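Putative rRNA methylase (Clostridium thermocellum ATCC 27405, PDB 3EEY) binds S-adenosylmethionine and probably acts as a methyltransferase, with ribosomal RNA as its putative substrate. Local coordinates at residues G82-D87 against T118-S123; K95-N100 against E127-G132; V137-G142 against P179-C184. All coordinates share one frame; numbering follows the deposited sequence.

How the interactions relate
From the N terminus, residues 82-87 follow strand 76-79, and 95-100 lie on strand 94-101, the next along the chain; helix 115-128 then supplies 118-123 and leads into 127-132. Interactions 1 and 2 therefore cross: interaction 1 closes the loop from 82-87 to 118-123 while the loop of interaction 2, from 95-100 to 127-132, is still open. Interaction 3 follows in series, closing the long excursion between strands 133-139 and 181-187. F99 joins all three, with its ring against H83, A121 and L122, its CB against V137, and its carbonyl probably hydrogen-bonded to V138 N. Interactions 1 and 2 meet the cofactor; interaction 3 adds the antiparallel strand 181-187 to the sheet.

Interaction 1. Residues G82-D87 against T118-S123; sequences GHQNMD and TIQALS. With SAM (S-adenosylmethionine), chain K.
In this Rossmann-like, class I methyltransferase fold, the 3-10 turn that follows strand 76-79 holds the adenine of S-adenosylmethionine on one side and packs against helix 115-128 on the other. A121 is the small residue that lets helix and turn come close, its CA only 3.9 Å from Q84 CA. Alanine's single methyl fills the gap between them, touching the backbone of the turn and, obliquely, the imidazole, with A121 CB 3.5 Å from H83 CD2. Beside it, Q84 lays its CB against Q120 CB, aliphatic carbon to aliphatic carbon. The Q84 chain then bends at chi2 (-90°) and turns back from the helix, bringing the amide oxygen OE1 to the adenine amino group: SAM N6 donates to Q84 OE1 at 3.1 Å in a nearly straight bond. G82, having no side chain, leaves room for that oxygen.

H83 grips the same base twice. Its backbone N donates to SAM N1 at 2.9 Å, so that with Q84 the turn reads both the acceptor and the donor on the Watson-Crick edge of adenine. With chi1 at 44°, CG sits in the crowded position between backbone N and carbonyl carbon, which swings the imidazole round until SAM N1 lies over the centre of one face. The ring's rotation is fixed at both nitrogens, ND1 bonding to A29 O. T118 OG1, bonded also to R114 O and E149 OE2, accepts from a water at 3.0 Å, and that water lies in the plane of the imidazole, 2.8 Å from H83 NE2.

Interaction 2. Residues K95-N100 against E127-G132; sequences KAVMFN and ELLVTG. With SAM (S-adenosylmethionine), chain K.
K95 and V130 cross obliquely where the segment leaving helix 115-128 packs near the N-terminal end of strand 94-101, a strand of the methyltransferase's Rossmann-like sheet. The lysine starts with CG anti to its backbone N (chi1 -164°) and bends at chi2, so its aliphatic middle passes V130 and CD rests 3.8 Å from V130 CG1. That valine methyl lies between its own backbone N and carbonyl carbon, turned to the lysine. A long, flexible side chain suits the place: its carbons supply the contact while NZ travels on to a salt bridge with D24.

L129, the first residue after the helix to leave helical torsions, works further in. Its CD2 comes against the backbone, 3.6 Å from K95 O, and continues to a looser meeting with V97 CG2 at 4.5 Å. Branched, apolar V97 points toward it from the strand. At the far end of the same strand N100 O lies 3.4 Å from the transferable methyl, SAM CE.

No hydrogen bond links the two segments, K95 and V97 pairing instead with I134 of the neighbouring strand. The contact therefore rests on dispersion and on burial of hydrocarbon, with charge kept at the lysine tip.

Interaction 3. Residues V137-G142 against P179-C184; sequences VVIYYG and PPILVC
I181 O is gripped by two donors. I139 N donates to I181 O at 2.7 Å, almost straight at 175° and in the carbonyl plane. V138 adds a weaker CA-H...O contact, V138 CA lying 3.4 Å from I181 O. I139 O answers in kind, taking I181 N on a lone pair and a weaker CA-H contact from P180. Two residues along, V137 and V183 form the second hydrogen-bonded pair: V137 N donates to V183 O at 2.8 Å, and V183 N returns a bond to V137 O at 2.9 Å. Between them V138 and L182 make the non-hydrogen-bonded pair, toward helix 8-19.

Here strand 181-187 runs antiparallel beside the parallel strand 133-139, inserted between it and strand 165-172, as in class I methyltransferases. V137, I139, I181 and V183, whose beta-branching suits an extended strand, share the other face, I139 CD1 crossing obliquely to V183 CG2 at 3.9 Å under helix 148-157.

P179 has no N-H to give where the next hydrogen-bonded pair would fall, so the ladder ends. P180 CB lies over one Y140 face in an offset CH-pi contact. Y141 crosses I181 at about a right angle, and Y141 OH donates to P179 O at 3.0 Å from above the carbonyl plane.

Interaction 1. Residues G82-D87 against T118-S123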
loop_
_atom_site.group_PDB
_atom_site.type_symbol
_atom_site.label_atom_id
_atom_site.label_comp_id
_atom_site.label_asym_id
_atom_site.label_seq_id
_atom_site.Cartn_x
_atom_site.Cartn_y
_atom_site.Cartn_z
ATOM N N GLY A 82 10.019 7.923 26.813
ATOM C CA GLY A 82 8.972 7.943 25.807
ATOM C C GLY A 82 9.471 8.454 24.474
ATOM O O GLY A 82 10.368 9.288 24.429
ATOM N N HIS A 83 8.893 7.941 23.391
ATOM C CA HIS A 83 9.244 8.350 22.035
ATOM C C HIS A 83 8.844 9.790 21.738
ATOM O O HIS A 83 9.415 10.416 20.849
ATOM C CB HIS A 83 8.685 7.389 20.962
ATOM C CG HIS A 83 7.263 6.955 21.181
ATOM N ND1 HIS A 83 6.835 5.677 20.901
ATOM C CD2 HIS A 83 6.173 7.621 21.639
ATOM C CE1 HIS A 83 5.544 5.573 21.172
ATOM N NE2 HIS A 83 5.118 6.739 21.624
ATOM N N GLN A 84 7.876 10.308 22.492
ATOM C CA GLN A 84 7.506 11.729 22.435
ATOM C C GLN A 84 8.662 12.671 22.792
ATOM O O GLN A 84 8.625 13.851 22.460
ATOM C CB GLN A 84 6.283 12.013 23.321
ATOM C CG GLN A 84 6.504 11.890 24.823
ATOM C CD GLN A 84 6.237 10.493 25.358
ATOM O OE1 GLN A 84 6.305 9.506 24.626
ATOM N NE2 GLN A 84 5.941 10.407 26.645
ATOM N N ASN A 85 9.693 12.132 23.445
ATOM C CA ASN A 85 10.860 12.905 23.855
ATOM C C ASN A 85 12.100 12.611 23.013
ATOM O O ASN A 85 13.216 12.879 23.461
ATOM C CB ASN A 85 11.187 12.635 25.330
ATOM C CG ASN A 85 10.047 12.984 26.267
ATOM O OD1 ASN A 85 9.448 14.058 26.176
ATOM N ND2 ASN A 85 9.756 12.080 27.197
ATOM N N MET A 86 11.903 12.075 21.804
ATOM C CA MET A 86 13.014 11.611 20.960
ATOM C C MET A 86 13.961 12.730 20.513
ATOM O O MET A 86 15.131 12.477 20.210
ATOM C CB MET A 86 12.532 10.736 19.771
ATOM C CG MET A 86 11.922 11.464 18.565
ATOM S SD MET A 86 11.653 10.465 17.072
ATOM C CE MET A 86 10.509 9.243 17.711
ATOM N N ASP A 87 13.454 13.962 20.502
ATOM C CA ASP A 87 14.230 15.143 20.100
ATOM C C ASP A 87 15.298 15.559 21.120
ATOM O O ASP A 87 16.237 16.282 20.782
ATOM C CB ASP A 87 13.296 16.322 19.800
ATOM C CG ASP A 87 12.405 16.688 20.980
ATOM O OD1 ASP A 87 11.982 15.791 21.740
ATOM O OD2 ASP A 87 12.109 17.888 21.140
ATOM N N THR A 118 1.783 9.466 21.086
ATOM C CA THR A 118 2.053 8.947 19.739
ATOM C C THR A 118 2.060 10.084 18.726
ATOM O O THR A 118 3.001 10.200 17.937
ATOM C CB THR A 118 1.048 7.857 19.315
ATOM O OG1 THR A 118 1.084 6.776 20.256
ATOM C CG2 THR A 118 1.387 7.322 17.927
ATOM N N ILE A 119 1.030 10.933 18.782
ATOM C CA ILE A 119 0.936 12.128 17.935
ATOM C C ILE A 119 2.141 13.071 18.136
ATOM O O ILE A 119 2.720 13.563 17.166
ATOM C CB ILE A 119 -0.440 12.855 18.142
ATOM C CG1 ILE A 119 -1.562 12.049 17.485
ATOM C CG2 ILE A 119 -0.423 14.262 17.568
ATOM C CD1 ILE A 119 -2.938 12.298 18.059
ATOM N N GLN A 120 2.516 13.298 19.395
ATOM C CA GLN A 120 3.725 14.056 19.736
ATOM C C GLN A 120 4.983 13.467 19.105
ATOM O O GLN A 120 5.740 14.190 18.458
ATOM C CB GLN A 120 3.936 14.085 21.245
ATOM C CG GLN A 120 3.266 15.197 21.986
ATOM C CD GLN A 120 3.823 15.311 23.379
ATOM O OE1 GLN A 120 4.968 15.738 23.564
ATOM N NE2 GLN A 120 3.032 14.906 24.372
ATOM N N ALA A 121 5.201 12.161 19.304
ATOM C CA ALA A 121 6.361 11.455 18.723
ATOM C C ALA A 121 6.368 11.493 17.210
ATOM O O ALA A 121 7.436 11.620 16.607
ATOM C CB ALA A 121 6.408 10.035 19.184
ATOM N N LEU A 122 5.184 11.376 16.602
ATOM C CA LEU A 122 5.054 11.492 15.150
ATOM C C LEU A 122 5.461 12.870 14.632
ATOM O O LEU A 122 6.107 12.959 13.601
ATOM C CB LEU A 122 3.645 11.136 14.679
ATOM C CG LEU A 122 3.263 9.658 14.675
ATOM C CD1 LEU A 122 1.753 9.505 14.561
ATOM C CD2 LEU A 122 3.976 8.904 13.568
ATOM N N SER A 123 5.087 13.928 15.349
ATOM C CA SER A 123 5.537 15.294 15.016
ATOM C C SER A 123 7.053 15.429 15.119
ATOM O O SER A 123 7.684 16.028 14.246
ATOM C CB SER A 123 4.894 16.335 15.935
ATOM O OG SER A 123 3.548 16.002 16.218
HETATM N N SAM K . 8.323 -3.449 17.626
HETATM C CA SAM K . 8.010 -4.181 18.893
HETATM C C SAM K . 8.556 -5.611 18.883
HETATM O O SAM K . 8.128 -6.484 19.647
HETATM O OXT SAM K . 9.459 -5.921 18.108
HETATM C CB SAM K . 6.515 -4.129 19.186
HETATM C CG SAM K . 6.107 -2.852 19.914
HETATM S SD SAM K . 4.735 -3.083 21.076
HETATM C CE SAM K . 3.353 -3.283 19.917
HETATM C "C5'" SAM K . 4.534 -1.387 21.686
HETATM C "C4'" SAM K . 5.699 -1.000 22.602
HETATM O "O4'" SAM K . 5.772 0.402 22.775
HETATM C "C3'" SAM K . 5.575 -1.617 23.994
HETATM O "O3'" SAM K . 6.782 -2.275 24.300
HETATM C "C2'" SAM K . 5.343 -0.440 24.922
HETATM O "O2'" SAM K . 5.925 -0.617 26.200
HETATM C "C1'" SAM K . 6.002 0.691 24.140
HETATM N N9 SAM K . 5.496 2.032 24.492
HETATM C C8 SAM K . 4.283 2.380 25.038
HETATM N N7 SAM K . 4.257 3.727 25.195
HETATM C C5 SAM K . 5.436 4.233 24.759
HETATM C C6 SAM K . 5.954 5.522 24.687
HETATM N N6 SAM K . 5.257 6.582 25.088
HETATM N N1 SAM K . 7.225 5.701 24.190
HETATM C C2 SAM K . 7.995 4.639 23.765
HETATM N N3 SAM K . 7.472 3.373 23.829
HETATM C C4 SAM K . 6.222 3.174 24.319
HETATM O O HOH W 1 2.583 6.559 22.818
#

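Interaction 2. Residues K95-N100 against E127-G132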
loop_
_atom_site.group_PDB
_atom_site.type_symbol
_atom_site.label_atom_id
_atom_site.label_comp_id
_atom_site.label_asym_id
_atom_site.label_seq_id
_atom_site.Cartn_x
_atom_site.Cartn_y
_atom_site.Cartn_z
ATOM N N LYS A 95 16.936 8.830 8.740
ATOM C CA LYS A 95 16.425 8.285 7.485
ATOM C C LYS A 95 15.059 7.631 7.664
ATOM O O LYS A 95 14.201 7.745 6.792
ATOM C CB LYS A 95 17.418 7.291 6.880
ATOM C CG LYS A 95 17.172 6.947 5.411
ATOM C CD LYS A 95 17.428 8.141 4.495
ATOM C CE LYS A 95 17.766 7.705 3.076
ATOM N NZ LYS A 95 19.102 7.043 3.006
ATOM N N ALA A 96 14.863 6.952 8.793
ATOM C CA ALA A 96 13.642 6.199 9.023
ATOM C C ALA A 96 13.268 6.116 10.487
ATOM O O ALA A 96 14.129 6.183 11.351
ATOM C CB ALA A 96 13.749 4.808 8.426
ATOM N N VAL A 97 11.965 6.007 10.754
ATOM C CA VAL A 97 11.446 5.786 12.101
ATOM C C VAL A 97 10.367 4.708 12.013
ATOM O O VAL A 97 9.512 4.760 11.142
ATOM C CB VAL A 97 10.853 7.075 12.744
ATOM C CG1 VAL A 97 10.596 6.877 14.236
ATOM C CG2 VAL A 97 11.772 8.266 12.564
ATOM N N MET A 98 10.416 3.728 12.907
ATOM C CA MET A 98 9.406 2.685 12.935
ATOM C C MET A 98 8.534 2.811 14.187
ATOM O O MET A 98 9.043 2.879 15.307
ATOM C CB MET A 98 10.037 1.284 12.837
ATOM C CG MET A 98 10.831 1.000 11.553
ATOM S SD MET A 98 11.498 -0.692 11.450
ATOM C CE MET A 98 10.160 -1.619 10.760
ATOM N N PHE A 99 7.221 2.865 13.981
ATOM C CA PHE A 99 6.242 2.801 15.074
ATOM C C PHE A 99 5.455 1.512 14.979
ATOM O O PHE A 99 4.978 1.127 13.901
ATOM C CB PHE A 99 5.256 3.968 15.002
ATOM C CG PHE A 99 5.828 5.272 15.435
ATOM C CD1 PHE A 99 5.709 5.693 16.752
ATOM C CD2 PHE A 99 6.481 6.088 14.530
ATOM C CE1 PHE A 99 6.231 6.905 17.150
ATOM C CE2 PHE A 99 7.004 7.305 14.918
ATOM C CZ PHE A 99 6.891 7.714 16.223
ATOM N N ASN A 100 5.314 0.848 16.114
ATOM C CA ASN A 100 4.485 -0.338 16.220
ATOM C C ASN A 100 3.543 -0.136 17.404
ATOM O O ASN A 100 3.953 -0.247 18.553
ATOM C CB ASN A 100 5.390 -1.551 16.413
ATOM C CG ASN A 100 4.823 -2.804 15.813
ATOM O OD1 ASN A 100 4.001 -3.473 16.430
ATOM N ND2 ASN A 100 5.263 -3.139 14.604
ATOM N N GLU A 127 9.750 16.038 12.063
ATOM C CA GLU A 127 10.755 17.104 12.109
ATOM C C GLU A 127 12.168 16.558 11.889
ATOM O O GLU A 127 12.961 17.139 11.147
ATOM C CB GLU A 127 10.687 17.848 13.447
ATOM C CG GLU A 127 9.639 18.959 13.499
ATOM C CD GLU A 127 9.160 19.275 14.910
ATOM O OE1 GLU A 127 9.938 19.092 15.878
ATOM O OE2 GLU A 127 7.994 19.714 15.047
ATOM N N LEU A 128 12.467 15.433 12.543
ATOM C CA LEU A 128 13.791 14.804 12.498
ATOM C C LEU A 128 14.136 14.127 11.178
ATOM O O LEU A 128 15.307 13.879 10.910
ATOM C CB LEU A 128 13.937 13.797 13.649
ATOM C CG LEU A 128 14.302 14.334 15.038
ATOM C CD1 LEU A 128 14.137 13.258 16.092
ATOM C CD2 LEU A 128 15.727 14.886 15.057
ATOM N N LEU A 129 13.121 13.820 10.369
ATOM C CA LEU A 129 13.300 13.145 9.080
ATOM C C LEU A 129 14.016 13.991 8.066
ATOM O O LEU A 129 13.700 15.173 7.900
ATOM C CB LEU A 129 11.955 12.758 8.465
ATOM C CG LEU A 129 11.334 11.382 8.669
ATOM C CD1 LEU A 129 10.264 11.200 7.609
ATOM C CD2 LEU A 129 12.364 10.265 8.588
ATOM N N VAL A 130 14.972 13.365 7.386
ATOM C CA VAL A 130 15.621 13.931 6.219
ATOM C C VAL A 130 14.618 13.857 5.054
ATOM O O VAL A 130 13.717 13.009 5.059
ATOM C CB VAL A 130 16.969 13.187 5.929
ATOM C CG1 VAL A 130 16.736 11.771 5.408
ATOM C CG2 VAL A 130 17.853 13.981 4.979
ATOM N N THR A 131 14.735 14.763 4.083
ATOM C CA THR A 131 13.911 14.681 2.876
ATOM C C THR A 131 14.172 13.361 2.163
ATOM O O THR A 131 15.317 12.932 2.032
ATOM C CB THR A 131 14.115 15.878 1.913
ATOM O OG1 THR A 131 15.459 16.367 2.024
ATOM C CG2 THR A 131 13.174 16.991 2.265
ATOM N N GLY A 132 13.096 12.704 1.742
ATOM C CA GLY A 132 13.184 11.368 1.170
ATOM C C GLY A 132 13.274 10.275 2.223
ATOM O O GLY A 132 13.558 9.131 1.891
HETATM N N SAM K . 8.323 -3.449 17.626
HETATM C CA SAM K . 8.010 -4.181 18.893
HETATM C C SAM K . 8.556 -5.611 18.883
HETATM O O SAM K . 8.128 -6.484 19.647
HETATM O OXT SAM K . 9.459 -5.921 18.108
HETATM C CB SAM K . 6.515 -4.129 19.186
HETATM C CG SAM K . 6.107 -2.852 19.914
HETATM S SD SAM K . 4.735 -3.083 21.076
HETATM C CE SAM K . 3.353 -3.283 19.917
HETATM C "C5'" SAM K . 4.534 -1.387 21.686
HETATM C "C4'" SAM K . 5.699 -1.000 22.602
HETATM O "O4'" SAM K . 5.772 0.402 22.775
HETATM C "C3'" SAM K . 5.575 -1.617 23.994
HETATM O "O3'" SAM K . 6.782 -2.275 24.300
HETATM C "C2'" SAM K . 5.343 -0.440 24.922
HETATM O "O2'" SAM K . 5.925 -0.617 26.200
HETATM C "C1'" SAM K . 6.002 0.691 24.140
HETATM N N9 SAM K . 5.496 2.032 24.492
HETATM C C8 SAM K . 4.283 2.380 25.038
HETATM N N7 SAM K . 4.257 3.727 25.195
HETATM C C5 SAM K . 5.436 4.233 24.759
HETATM C C6 SAM K . 5.954 5.522 24.687
HETATM N N6 SAM K . 5.257 6.582 25.088
HETATM N N1 SAM K . 7.225 5.701 24.190
HETATM C C2 SAM K . 7.995 4.639 23.765
HETATM N N3 SAM K . 7.472 3.373 23.829
HETATM C C4 SAM K . 6.222 3.174 24.319
#

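Interaction 3. Residues V137-G142 against P179-C184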
loop_
_atom_site.group_PDB
_atom_site.type_symbol
_atom_site.label_atom_id
_atom_site.label_comp_id
_atom_site.label_asym_id
_atom_site.label_seq_id
_atom_site.Cartn_x
_atom_site.Cartn_y
_atom_site.Cartn_z
ATOM N N VAL A 137 4.156 3.206 10.385
ATOM C CA VAL A 137 3.322 3.059 11.580
ATOM C C VAL A 137 2.413 1.842 11.388
ATOM O O VAL A 137 1.498 1.858 10.561
ATOM C CB VAL A 137 2.456 4.331 11.838
ATOM C CG1 VAL A 137 1.799 4.281 13.209
ATOM C CG2 VAL A 137 3.280 5.596 11.702
ATOM N N VAL A 138 2.690 0.763 12.119
ATOM C CA VAL A 138 1.780 -0.375 12.143
ATOM C C VAL A 138 0.803 -0.139 13.301
ATOM O O VAL A 138 1.208 -0.055 14.454
ATOM C CB VAL A 138 2.522 -1.734 12.273
ATOM C CG1 VAL A 138 1.540 -2.893 12.217
ATOM C CG2 VAL A 138 3.544 -1.893 11.158
ATOM N N ILE A 139 -0.477 0.007 12.981
ATOM C CA ILE A 139 -1.493 0.320 13.978
ATOM C C ILE A 139 -2.285 -0.935 14.313
ATOM O O ILE A 139 -2.964 -1.498 13.457
ATOM C CB ILE A 139 -2.468 1.433 13.494
ATOM C CG1 ILE A 139 -1.707 2.718 13.150
ATOM C CG2 ILE A 139 -3.536 1.708 14.558
ATOM C CD1 ILE A 139 -2.534 3.769 12.410
ATOM N N TYR A 140 -2.177 -1.379 15.561
ATOM C CA TYR A 140 -3.022 -2.445 16.084
ATOM C C TYR A 140 -4.141 -1.835 16.888
ATOM O O TYR A 140 -3.956 -0.825 17.565
ATOM C CB TYR A 140 -2.247 -3.377 16.990
ATOM C CG TYR A 140 -1.130 -4.128 16.315
ATOM C CD1 TYR A 140 -1.298 -5.452 15.923
ATOM C CD2 TYR A 140 0.110 -3.528 16.093
ATOM C CE1 TYR A 140 -0.259 -6.158 15.314
ATOM C CE2 TYR A 140 1.142 -4.220 15.486
ATOM C CZ TYR A 140 0.957 -5.527 15.095
ATOM O OH TYR A 140 1.987 -6.215 14.490
ATOM N N TYR A 141 -5.296 -2.476 16.833
ATOM C CA TYR A 141 -6.508 -1.944 17.430
ATOM C C TYR A 141 -7.449 -3.101 17.724
ATOM O O TYR A 141 -7.119 -4.248 17.438
ATOM C CB TYR A 141 -7.159 -0.891 16.514
ATOM C CG TYR A 141 -7.561 -1.374 15.131
ATOM C CD1 TYR A 141 -6.603 -1.771 14.198
ATOM C CD2 TYR A 141 -8.899 -1.398 14.746
ATOM C CE1 TYR A 141 -6.959 -2.207 12.947
ATOM C CE2 TYR A 141 -9.271 -1.830 13.476
ATOM C CZ TYR A 141 -8.291 -2.235 12.580
ATOM O OH TYR A 141 -8.632 -2.668 11.310
ATOM N N GLY A 142 -8.607 -2.799 18.307
ATOM C CA GLY A 142 -9.523 -3.832 18.785
ATOM C C GLY A 142 -8.950 -4.458 20.035
ATOM O O GLY A 142 -8.010 -3.918 20.623
ATOM N N PRO A 179 -7.689 -6.329 11.313
ATOM C CA PRO A 179 -6.362 -6.550 10.751
ATOM C C PRO A 179 -5.537 -5.267 10.915
ATOM O O PRO A 179 -6.064 -4.165 10.715
ATOM C CB PRO A 179 -6.652 -6.849 9.271
ATOM C CG PRO A 179 -7.971 -6.217 9.006
ATOM C CD PRO A 179 -8.738 -6.355 10.275
ATOM N N PRO A 180 -4.275 -5.400 11.356
ATOM C CA PRO A 180 -3.403 -4.234 11.545
ATOM C C PRO A 180 -3.262 -3.355 10.300
ATOM O O PRO A 180 -3.216 -3.852 9.172
ATOM C CB PRO A 180 -2.055 -4.861 11.934
ATOM C CG PRO A 180 -2.419 -6.183 12.516
ATOM C CD PRO A 180 -3.601 -6.659 11.734
ATOM N N ILE A 181 -3.222 -2.049 10.531
ATOM C CA ILE A 181 -3.171 -1.041 9.477
ATOM C C ILE A 181 -1.755 -0.493 9.325
ATOM O O ILE A 181 -1.113 -0.215 10.319
ATOM C CB ILE A 181 -4.157 0.089 9.816
ATOM C CG1 ILE A 181 -5.595 -0.397 9.606
ATOM C CG2 ILE A 181 -3.893 1.347 9.001
ATOM C CD1 ILE A 181 -6.637 0.518 10.209
ATOM N N LEU A 182 -1.275 -0.343 8.087
ATOM C CA LEU A 182 0.020 0.293 7.824
ATOM C C LEU A 182 -0.105 1.729 7.309
ATOM O O LEU A 182 -0.739 1.971 6.295
ATOM C CB LEU A 182 0.834 -0.519 6.818
ATOM C CG LEU A 182 2.189 0.077 6.412
ATOM C CD1 LEU A 182 3.179 0.143 7.579
ATOM C CD2 LEU A 182 2.779 -0.690 5.257
ATOM N N VAL A 183 0.527 2.670 8.007
ATOM C CA VAL A 183 0.654 4.033 7.509
ATOM C C VAL A 183 2.122 4.298 7.158
ATOM O O VAL A 183 3.015 4.002 7.939
ATOM C CB VAL A 183 0.095 5.084 8.502
ATOM C CG1 VAL A 183 0.179 6.465 7.921
ATOM C CG2 VAL A 183 -1.365 4.794 8.830
ATOM N N CYS A 184 2.358 4.804 5.954
ATOM C CA CYS A 184 3.687 5.190 5.513
ATOM C C CYS A 184 3.731 6.690 5.320
ATOM O O CYS A 184 2.944 7.236 4.558
ATOM C CB CYS A 184 4.042 4.504 4.199
ATOM S SG CYS A 184 4.332 2.758 4.356
#